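Local coordinates for protein beta-lactamase (Klebsiella pneumoniae, PDB 6KBY) that probably hydrolyses beta-lactam antibiotics to substituted beta-amino acids as a class C serine enzyme, and is caught here with AMP in its active site, at residues A[154-159]-A[278-283]. Numbering follows the deposited sequence.
Sequences RVYSNI and MWEQLP. With AMP (adenosine monophosphate), chain B.
Arg154 and Glu280 meet in a buried salt bridge, Arg154 NH2 lying 3.0 Å from Glu280 OE2. The backbones nowhere come close: the nearest CA atoms, those of Tyr156 and Met278, are 9.6 Å apart. CG of Arg154, anti to the backbone N (chi1 -177°), sends a chain extended as far as NE across the gap; the last torsion then swings NH2 to the glutamate. Glu280 answers with CG anti to its carbonyl carbon (chi1 -57°) and an extended chain offering one oxygen. OE2 sits at the edge of the guanidinium, near its plane, yet the carboxylate is turned 84° against it, precluding a two-pronged pairing. Arginine suits the place because its several N-H groups can serve different partners; NE is hydrogen-bonded to Gln275 on strand 273-275, which limits how the group can turn.

Tyr156 joins a flat, buried ring to a hydroxyl at the ligand. Tyr156 CE1 lies 4.2 Å from Glu280 OE2, which approaches the ring obliquely. Tyr156 OH lies 2.9 Å from AMP O2P and is hydrogen-bonded to Lys321 NZ. Asn158 ND2, hydrogen-bonded to Leu125 O, reaches the rim of the adenine, 3.2 Å from AMP C8, while OD1 accepts a hydrogen bond from Lys74. Both residues are consistent with the Tyr-x-Asn motif of class C enzymes; the Tyr156 side chain comes within about 3 Å (nearest atoms) of Ser71, which binds AMP covalently.

The salt bridge joins strand 153-154, which leads into the loop carrying Tyr156, to strand 280-283; the arginine probably balances the buried carboxylate beside the Tyr156 ring.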
# COMPACT_ATOMS: atom_id res chain seq x y z
N ARG A 154 4.63 -2.11 17.83
CA ARG A 154 4.52 -1.84 16.41
C ARG A 154 5.44 -0.68 16.06
O ARG A 154 5.30 0.41 16.63
CB ARG A 154 3.08 -1.51 16.03
CG ARG A 154 2.89 -1.30 14.53
CD ARG A 154 1.46 -0.85 14.23
NE ARG A 154 1.17 -0.71 12.80
CZ ARG A 154 1.38 0.39 12.08
NH1 ARG A 154 1.92 1.47 12.64
NH2 ARG A 154 1.07 0.41 10.79
N VAL A 155 6.36 -0.91 15.13
CA VAL A 155 7.22 0.11 14.56
C VAL A 155 7.11 -0.08 13.05
O VAL A 155 7.63 -1.05 12.50
CB VAL A 155 8.68 -0.03 15.02
CG1 VAL A 155 9.55 0.99 14.32
CG2 VAL A 155 8.78 0.11 16.54
N TYR A 156 6.39 0.82 12.40
CA TYR A 156 6.26 0.75 10.95
C TYR A 156 7.65 0.72 10.32
O TYR A 156 8.52 1.51 10.69
CB TYR A 156 5.48 1.99 10.51
CG TYR A 156 5.12 2.05 9.05
CD1 TYR A 156 4.03 1.35 8.56
CD2 TYR A 156 5.82 2.87 8.18
CE1 TYR A 156 3.68 1.43 7.23
CE2 TYR A 156 5.48 2.95 6.85
CZ TYR A 156 4.41 2.22 6.38
OH TYR A 156 4.04 2.29 5.05
N SER A 157 7.89 -0.22 9.41
CA SER A 157 9.26 -0.49 8.98
C SER A 157 9.36 -0.83 7.51
O SER A 157 8.78 -1.82 7.04
CB SER A 157 9.86 -1.63 9.81
OG SER A 157 11.18 -1.92 9.36
N ASN A 158 10.17 -0.05 6.79
CA ASN A 158 10.54 -0.44 5.43
C ASN A 158 11.41 -1.69 5.42
O ASN A 158 11.32 -2.50 4.49
CB ASN A 158 11.25 0.71 4.72
CG ASN A 158 10.33 1.88 4.52
OD1 ASN A 158 9.36 1.78 3.78
ND2 ASN A 158 10.56 2.96 5.25
N ILE A 159 12.26 -1.85 6.43
CA ILE A 159 13.17 -2.99 6.46
C ILE A 159 12.39 -4.29 6.66
O ILE A 159 12.61 -5.27 5.94
CB ILE A 159 14.23 -2.83 7.57
CG1 ILE A 159 14.90 -1.45 7.53
CG2 ILE A 159 15.27 -3.94 7.45
CD1 ILE A 159 15.91 -1.24 8.65
N MET A 278 0.19 -6.06 6.28
CA MET A 278 0.44 -4.74 5.69
C MET A 278 -0.79 -3.83 5.60
O MET A 278 -0.69 -2.66 5.98
CB MET A 278 1.21 -4.82 4.37
CG MET A 278 2.64 -5.32 4.57
SD MET A 278 3.62 -4.15 5.51
CE MET A 278 4.80 -5.24 6.30
N TRP A 279 -1.93 -4.32 5.11
CA TRP A 279 -3.15 -3.51 5.19
C TRP A 279 -3.45 -3.17 6.64
O TRP A 279 -3.09 -3.90 7.57
CB TRP A 279 -4.35 -4.26 4.60
CG TRP A 279 -4.30 -4.46 3.13
CD1 TRP A 279 -4.06 -5.63 2.48
CD2 TRP A 279 -4.51 -3.46 2.13
NE1 TRP A 279 -4.11 -5.42 1.12
CE2 TRP A 279 -4.39 -4.10 0.88
CE3 TRP A 279 -4.79 -2.09 2.16
CZ2 TRP A 279 -4.54 -3.42 -0.32
CZ3 TRP A 279 -4.94 -1.41 0.96
CH2 TRP A 279 -4.80 -2.07 -0.26
N GLU A 280 -4.14 -2.04 6.84
CA GLU A 280 -4.58 -1.58 8.14
C GLU A 280 -6.07 -1.34 8.06
O GLU A 280 -6.58 -0.89 7.03
CB GLU A 280 -3.86 -0.27 8.50
CG GLU A 280 -2.34 -0.41 8.49
CD GLU A 280 -1.61 0.92 8.39
OE1 GLU A 280 -2.27 1.98 8.46
OE2 GLU A 280 -0.37 0.89 8.21
N GLN A 281 -6.80 -1.63 9.14
CA GLN A 281 -8.24 -1.47 9.08
C GLN A 281 -8.79 -0.94 10.39
O GLN A 281 -8.14 -1.01 11.45
CB GLN A 281 -8.95 -2.78 8.71
CG GLN A 281 -8.93 -3.81 9.81
CD GLN A 281 -9.46 -5.16 9.36
OE1 GLN A 281 -9.24 -5.58 8.23
NE2 GLN A 281 -10.16 -5.85 10.26
N LEU A 282 -10.00 -0.41 10.31
CA LEU A 282 -10.76 0.04 11.45
C LEU A 282 -12.20 -0.42 11.29
O LEU A 282 -12.68 -0.56 10.16
CB LEU A 282 -10.76 1.57 11.56
CG LEU A 282 -9.42 2.24 11.85
CD1 LEU A 282 -8.64 2.49 10.56
CD2 LEU A 282 -9.63 3.54 12.60
N PRO A 283 -12.91 -0.67 12.39
CA PRO A 283 -14.33 -1.03 12.26
C PRO A 283 -15.13 0.04 11.53
O PRO A 283 -14.88 1.24 11.67
CB PRO A 283 -14.79 -1.17 13.72
CG PRO A 283 -13.55 -1.55 14.45
CD PRO A 283 -12.42 -0.81 13.77
P AMP B . 5.47 4.73 2.83
O1P AMP B . 5.04 5.53 1.64
O2P AMP B . 4.79 4.98 4.15
O5' AMP B . 7.04 4.81 3.01
C5' AMP B . 7.90 4.61 1.90
C4' AMP B . 8.56 5.90 1.47
O4' AMP B . 9.52 6.32 2.47
C3' AMP B . 9.37 5.81 0.18
O3' AMP B . 8.58 5.93 -0.99
C2' AMP B . 10.40 6.92 0.35
O2' AMP B . 9.82 8.19 0.09
C1' AMP B . 10.68 6.82 1.85
N9 AMP B . 11.79 5.90 2.14
C8 AMP B . 11.69 4.70 2.76
N7 AMP B . 12.90 4.09 2.87
C5 AMP B . 13.80 4.92 2.30
C6 AMP B . 15.27 4.89 2.08
N6 AMP B . 16.01 3.83 2.49
N1 AMP B . 15.83 5.94 1.45
C2 AMP B . 15.10 7.00 1.03
N3 AMP B . 13.76 7.09 1.21
C4 AMP B . 13.07 6.10 1.82